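Pap fimbrial major pilin protein (Escherichia coli, PDB 2UY6) polymerizes into the thick, right-handed helical rod of the P pilus, the surface filament with which the bacterium colonizes the epithelium of specific host organs. Local coordinates at residues B[81-92]-B[133-142]. The protein carries 2 engineered substitutions. Sequence-based numbering, arbitrary orientation.
Sequences FTGPIVNGHSDE and YTAVVKKSSA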
ATOM      1  N   PHE B  81      11.569  16.443   5.030  1.00 26.90           N
ATOM      2  CA  PHE B  81      12.448  16.766   3.919  1.00 26.09           C
ATOM      3  C   PHE B  81      13.886  16.580   4.368  1.00 28.96           C
ATOM      4  O   PHE B  81      14.225  16.814   5.534  1.00 28.67           O
ATOM      5  CB  PHE B  81      12.257  18.207   3.460  1.00 23.27           C
ATOM      6  CG  PHE B  81      10.976  18.453   2.723  1.00 21.83           C
ATOM      7  CD1 PHE B  81       9.782  18.632   3.410  1.00 20.48           C
ATOM      8  CD2 PHE B  81      10.969  18.531   1.339  1.00 19.57           C
ATOM      9  CE1 PHE B  81       8.597  18.893   2.724  1.00 20.11           C
ATOM     10  CE2 PHE B  81       9.790  18.792   0.642  1.00 20.27           C
ATOM     11  CZ  PHE B  81       8.601  18.974   1.334  1.00 19.91           C
ATOM     12  N   THR B  82      14.733  16.152   3.442  1.00 30.86           N
ATOM     13  CA  THR B  82      16.133  15.952   3.755  1.00 32.75           C
ATOM     14  C   THR B  82      17.031  16.379   2.611  1.00 33.25           C
ATOM     15  O   THR B  82      16.743  16.118   1.444  1.00 33.36           O
ATOM     16  CB  THR B  82      16.410  14.479   4.128  1.00 33.40           C
ATOM     17  OG1 THR B  82      16.201  14.311   5.536  1.00 34.20           O
ATOM     18  CG2 THR B  82      17.835  14.076   3.772  1.00 33.52           C
ATOM     19  N   GLY B  83      18.116  17.053   2.972  1.00 33.69           N
ATOM     20  CA  GLY B  83      19.084  17.524   2.003  1.00 34.06           C
ATOM     21  C   GLY B  83      20.183  18.266   2.738  1.00 34.34           C
ATOM     22  O   GLY B  83      20.008  18.617   3.907  1.00 34.42           O
ATOM     23  N   PRO B  84      21.334  18.508   2.097  1.00 34.90           N
ATOM     24  CA  PRO B  84      22.443  19.226   2.738  1.00 34.96           C
ATOM     25  C   PRO B  84      21.992  20.622   3.144  1.00 35.68           C
ATOM     26  O   PRO B  84      21.309  21.305   2.374  1.00 35.62           O
ATOM     27  CB  PRO B  84      23.495  19.262   1.644  1.00 34.58           C
ATOM     28  CG  PRO B  84      22.659  19.320   0.395  1.00 34.54           C
ATOM     29  CD  PRO B  84      21.623  18.267   0.675  1.00 33.90           C
ATOM     30  N   ILE B  85      22.366  21.046   4.349  1.00 36.97           N
ATOM     31  CA  ILE B  85      21.970  22.361   4.848  1.00 40.03           C
ATOM     32  C   ILE B  85      23.112  23.357   5.042  1.00 42.26           C
ATOM     33  O   ILE B  85      24.275  22.977   5.193  1.00 42.46           O
ATOM     34  CB  ILE B  85      21.250  22.256   6.204  1.00 39.25           C
ATOM     35  CG1 ILE B  85      22.180  21.607   7.227  1.00 40.23           C
ATOM     36  CG2 ILE B  85      19.968  21.461   6.061  1.00 39.75           C
ATOM     37  CD1 ILE B  85      21.603  21.544   8.637  1.00 42.01           C
ATOM     38  N   VAL B  86      22.763  24.640   5.041  1.00 44.26           N
ATOM     39  CA  VAL B  86      23.735  25.702   5.262  1.00 45.82           C
ATOM     40  C   VAL B  86      24.072  25.593   6.743  1.00 47.65           C
ATOM     41  O   VAL B  86      23.227  25.871   7.594  1.00 47.98           O
ATOM     42  CB  VAL B  86      23.127  27.092   4.994  1.00 44.53           C
ATOM     43  CG1 VAL B  86      24.181  28.159   5.162  1.00 45.62           C
ATOM     44  CG2 VAL B  86      22.547  27.147   3.605  1.00 44.85           C
ATOM     45  N   ASN B  87      25.298  25.173   7.044  1.00 49.77           N
ATOM     46  CA  ASN B  87      25.741  25.000   8.423  1.00 49.97           C
ATOM     47  C   ASN B  87      25.110  26.030   9.350  1.00 49.47           C
ATOM     48  O   ASN B  87      25.259  27.234   9.153  1.00 48.19           O
ATOM     49  CB  ASN B  87      27.265  25.097   8.505  1.00 52.41           C
ATOM     50  CG  ASN B  87      27.804  24.663   9.860  1.00 54.72           C
ATOM     51  OD1 ASN B  87      27.870  23.470  10.164  1.00 54.96           O
ATOM     52  ND2 ASN B  87      28.180  25.633  10.687  1.00 56.04           N
ATOM     53  N   GLY B  88      24.388  25.544  10.353  1.00 50.03           N
ATOM     54  CA  GLY B  88      23.741  26.434  11.299  1.00 50.42           C
ATOM     55  C   GLY B  88      22.377  26.944  10.865  1.00 51.13           C
ATOM     56  O   GLY B  88      21.786  27.792  11.540  1.00 51.69           O
ATOM     57  N   HIS B  89      21.867  26.437   9.746  1.00 50.86           N
ATOM     58  CA  HIS B  89      20.562  26.869   9.244  1.00 51.34           C
ATOM     59  C   HIS B  89      19.817  25.726   8.546  1.00 50.09           C
ATOM     60  O   HIS B  89      19.775  25.638   7.314  1.00 50.54           O
ATOM     61  CB  HIS B  89      20.759  28.053   8.295  1.00 52.55           C
ATOM     62  CG  HIS B  89      21.464  29.212   8.929  1.00 54.32           C
ATOM     63  ND1 HIS B  89      20.815  30.137   9.721  1.00 54.50           N
ATOM     64  CD2 HIS B  89      22.772  29.566   8.935  1.00 53.91           C
ATOM     65  CE1 HIS B  89      21.692  31.008  10.186  1.00 53.62           C
ATOM     66  NE2 HIS B  89      22.887  30.683   9.725  1.00 54.12           N
ATOM     67  N   SER B  90      19.222  24.858   9.356  1.00 48.28           N
ATOM     68  CA  SER B  90      18.496  23.696   8.862  1.00 46.21           C
ATOM     69  C   SER B  90      17.337  24.042   7.939  1.00 44.71           C
ATOM     70  O   SER B  90      16.817  23.175   7.243  1.00 44.97           O
ATOM     71  CB  SER B  90      17.984  22.873  10.042  1.00 45.72           C
ATOM     72  OG  SER B  90      17.084  23.634  10.825  1.00 45.67           O
ATOM     73  N   ASP B  91      16.928  25.304   7.928  1.00 42.83           N
ATOM     74  CA  ASP B  91      15.827  25.709   7.068  1.00 41.15           C
ATOM     75  C   ASP B  91      16.347  26.274   5.757  1.00 39.81           C
ATOM     76  O   ASP B  91      15.581  26.792   4.946  1.00 38.61           O
ATOM     77  CB  ASP B  91      14.943  26.735   7.780  1.00 42.82           C
ATOM     78  CG  ASP B  91      15.614  28.087   7.940  1.00 43.65           C
ATOM     79  OD1 ASP B  91      16.840  28.133   8.180  1.00 42.43           O
ATOM     80  OD2 ASP B  91      14.898  29.105   7.841  1.00 45.07           O
ATOM     81  N   GLU B  92      17.657  26.180   5.551  1.00 39.14           N
ATOM     82  CA  GLU B  92      18.255  26.664   4.315  1.00 39.15           C
ATOM     83  C   GLU B  92      18.887  25.498   3.577  1.00 37.60           C
ATOM     84  O   GLU B  92      19.896  24.955   4.010  1.00 37.59           O
ATOM     85  CB  GLU B  92      19.320  27.730   4.584  1.00 40.29           C
ATOM     86  CG  GLU B  92      18.819  28.977   5.306  1.00 42.78           C
ATOM     87  CD  GLU B  92      19.775  30.163   5.174  1.00 43.06           C
ATOM     88  OE1 GLU B  92      21.008  29.952   5.166  1.00 43.17           O
ATOM     89  OE2 GLU B  92      19.291  31.311   5.084  1.00 43.68           O
ATOM     90  N   TYR B 133       3.519  24.046  -1.251  1.00 29.30           N
ATOM     91  CA  TYR B 133       4.668  24.693  -0.620  1.00 27.55           C
ATOM     92  C   TYR B 133       5.146  25.799  -1.561  1.00 27.19           C
ATOM     93  O   TYR B 133       4.719  25.877  -2.714  1.00 28.35           O
ATOM     94  CB  TYR B 133       5.845  23.726  -0.427  1.00 26.26           C
ATOM     95  CG  TYR B 133       5.607  22.531   0.468  1.00 25.53           C
ATOM     96  CD1 TYR B 133       5.076  21.340  -0.038  1.00 23.94           C
ATOM     97  CD2 TYR B 133       5.928  22.584   1.821  1.00 22.56           C
ATOM     98  CE1 TYR B 133       4.873  20.232   0.789  1.00 21.84           C
ATOM     99  CE2 TYR B 133       5.729  21.487   2.651  1.00 23.29           C
ATOM    100  CZ  TYR B 133       5.201  20.318   2.131  1.00 22.53           C
ATOM    101  OH  TYR B 133       4.995  19.253   2.969  1.00 24.18           O
ATOM    102  N   THR B 134       6.022  26.662  -1.065  1.00 25.88           N
ATOM    103  CA  THR B 134       6.601  27.711  -1.896  1.00 25.11           C
ATOM    104  C   THR B 134       8.087  27.690  -1.606  1.00 23.61           C
ATOM    105  O   THR B 134       8.508  27.404  -0.486  1.00 22.58           O
ATOM    106  CB  THR B 134       6.044  29.112  -1.585  1.00 25.65           C
ATOM    107  OG1 THR B 134       5.839  29.242  -0.178  1.00 31.64           O
ATOM    108  CG2 THR B 134       4.748  29.350  -2.331  1.00 25.14           C
ATOM    109  N   ALA B 135       8.885  27.968  -2.623  1.00 23.46           N
ATOM    110  CA  ALA B 135      10.323  27.956  -2.453  1.00 22.30           C
ATOM    111  C   ALA B 135      10.934  29.234  -2.992  1.00 22.23           C
ATOM    112  O   ALA B 135      10.557  29.714  -4.065  1.00 21.09           O
ATOM    113  CB  ALA B 135      10.915  26.747  -3.161  1.00 19.58           C
ATOM    114  N   VAL B 136      11.883  29.773  -2.237  1.00 23.33           N
ATOM    115  CA  VAL B 136      12.579  30.997  -2.620  1.00 27.83           C
ATOM    116  C   VAL B 136      14.085  30.790  -2.582  1.00 28.47           C
ATOM    117  O   VAL B 136      14.605  30.046  -1.748  1.00 29.59           O
ATOM    118  CB  VAL B 136      12.245  32.171  -1.665  1.00 27.98           C
ATOM    119  CG1 VAL B 136      10.798  32.611  -1.845  1.00 29.30           C
ATOM    120  CG2 VAL B 136      12.480  31.737  -0.230  1.00 31.14           C
ATOM    121  N   VAL B 137      14.784  31.445  -3.495  1.00 29.44           N
ATOM    122  CA  VAL B 137      16.237  31.362  -3.549  1.00 30.73           C
ATOM    123  C   VAL B 137      16.801  32.647  -2.936  1.00 31.01           C
ATOM    124  O   VAL B 137      16.269  33.735  -3.171  1.00 31.72           O
ATOM    125  CB  VAL B 137      16.733  31.242  -5.006  1.00 30.65           C
ATOM    126  CG1 VAL B 137      18.260  31.264  -5.047  1.00 30.33           C
ATOM    127  CG2 VAL B 137      16.198  29.964  -5.623  1.00 29.87           C
ATOM    128  N   LYS B 138      17.854  32.528  -2.135  1.00 31.35           N
ATOM    129  CA  LYS B 138      18.460  33.710  -1.535  1.00 32.17           C
ATOM    130  C   LYS B 138      19.920  33.470  -1.189  1.00 32.63           C
ATOM    131  O   LYS B 138      20.399  32.340  -1.249  1.00 31.17           O
ATOM    132  CB  LYS B 138      17.692  34.137  -0.282  1.00 30.68           C
ATOM    133  CG  LYS B 138      17.918  33.274   0.939  1.00 31.52           C
ATOM    134  CD  LYS B 138      17.020  33.732   2.068  1.00 33.20           C
ATOM    135  CE  LYS B 138      17.487  33.200   3.398  1.00 36.02           C
ATOM    136  NZ  LYS B 138      18.835  33.744   3.724  1.00 37.94           N
ATOM    137  N   LYS B 139      20.624  34.545  -0.846  1.00 34.37           N
ATOM    138  CA  LYS B 139      22.025  34.434  -0.480  1.00 35.37           C
ATOM    139  C   LYS B 139      22.078  33.583   0.776  1.00 35.67           C
ATOM    140  O   LYS B 139      21.220  33.697   1.646  1.00 34.28           O
ATOM    141  CB  LYS B 139      22.625  35.815  -0.205  1.00 36.21           C
ATOM    142  CG  LYS B 139      24.124  35.777   0.077  1.00 39.27           C
ATOM    143  CD  LYS B 139      24.732  37.169   0.178  1.00 40.15           C
ATOM    144  CE  LYS B 139      24.199  37.930   1.377  1.00 38.87           C
ATOM    145  NZ  LYS B 139      24.809  39.290   1.469  1.00 41.39           N
ATOM    146  N   SER B 140      23.081  32.716   0.846  1.00 37.12           N
ATOM    147  CA  SER B 140      23.271  31.825   1.979  1.00 37.57           C
ATOM    148  C   SER B 140      23.492  32.614   3.255  1.00 38.98           C
ATOM    149  O   SER B 140      23.998  33.728   3.212  1.00 40.13           O
ATOM    150  CB  SER B 140      24.479  30.929   1.729  1.00 36.69           C
ATOM    151  OG  SER B 140      24.859  30.266   2.914  1.00 37.81           O
ATOM    152  N   SER B 141      23.109  32.040   4.390  1.00 40.55           N
ATOM    153  CA  SER B 141      23.306  32.708   5.673  1.00 41.34           C
ATOM    154  C   SER B 141      24.694  32.372   6.228  1.00 42.30           C
ATOM    155  O   SER B 141      25.029  32.727   7.365  1.00 41.63           O
ATOM    156  CB  SER B 141      22.229  32.288   6.681  1.00 41.33           C
ATOM    157  OG  SER B 141      20.983  32.897   6.384  1.00 41.93           O
ATOM    158  N   ALA B 142      25.496  31.679   5.424  1.00 42.61           N
ATOM    159  CA  ALA B 142      26.848  31.317   5.834  1.00 44.14           C
ATOM    160  C   ALA B 142      27.675  32.594   5.987  1.00 45.65           C
ATOM    161  O   ALA B 142      27.639  33.482   5.129  1.00 45.24           O
ATOM    162  CB  ALA B 142      27.483  30.399   4.800  1.00 42.41           C
TER
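Glu92 is gripped by three donors from the end of strand 130-139 and the loop after it, which together fix the rotation of its carboxylate. Glu92 OE1 takes the backbone N of Ser141 at 3.1 Å through the syn lone pair. Glu92 OE2 receives Ser141 OG at 2.7 Å. From the other face of the carboxylate plane Lys138 NZ reaches Glu92 OE2 at 2.8 Å, a salt bridge running nearly along the C-O bond. Bent at its last torsion (chi4 63°), the lysine also donates to Lys139 O, tying the ammonium back to its own strand. Beside this polar cluster, Ser141 CB sits over the centre of the His89 ring in a CH-pi contact, 3.6 Å from the centroid. His89, Ser141 and Lys138, all partly exposed, form the solvent side; Glu92, Val86, Phe81 and Tyr133 are buried. Val86 CG1, anti to the backbone N (chi1 -177°), reaches Ala142 CB at 4.0 Å and lies against Ser140 OG. That hydroxyl accepts from Ala142 N, an ST turn that shapes the chain as it leaves the strand. Strands 77-86 and 130-139 lie in opposing sheets of the incomplete immunoglobulin-like sandwich of fimbrial pilins; after Val86 the chain turns a corner and crosses toward strand 93-94 in the sheet of 130-139. Deeper in, far from the charged cluster, Phe81 and Tyr133 meet from opposite directions in a T-shaped stack. The Phe81 edge points at the tyrosine face, centroids 5.2 Å apart and planes at 81°, with Phe81 CZ offset toward its rim. Phe158 and Val112 also pack on Phe81, while Leu54 touches Tyr133.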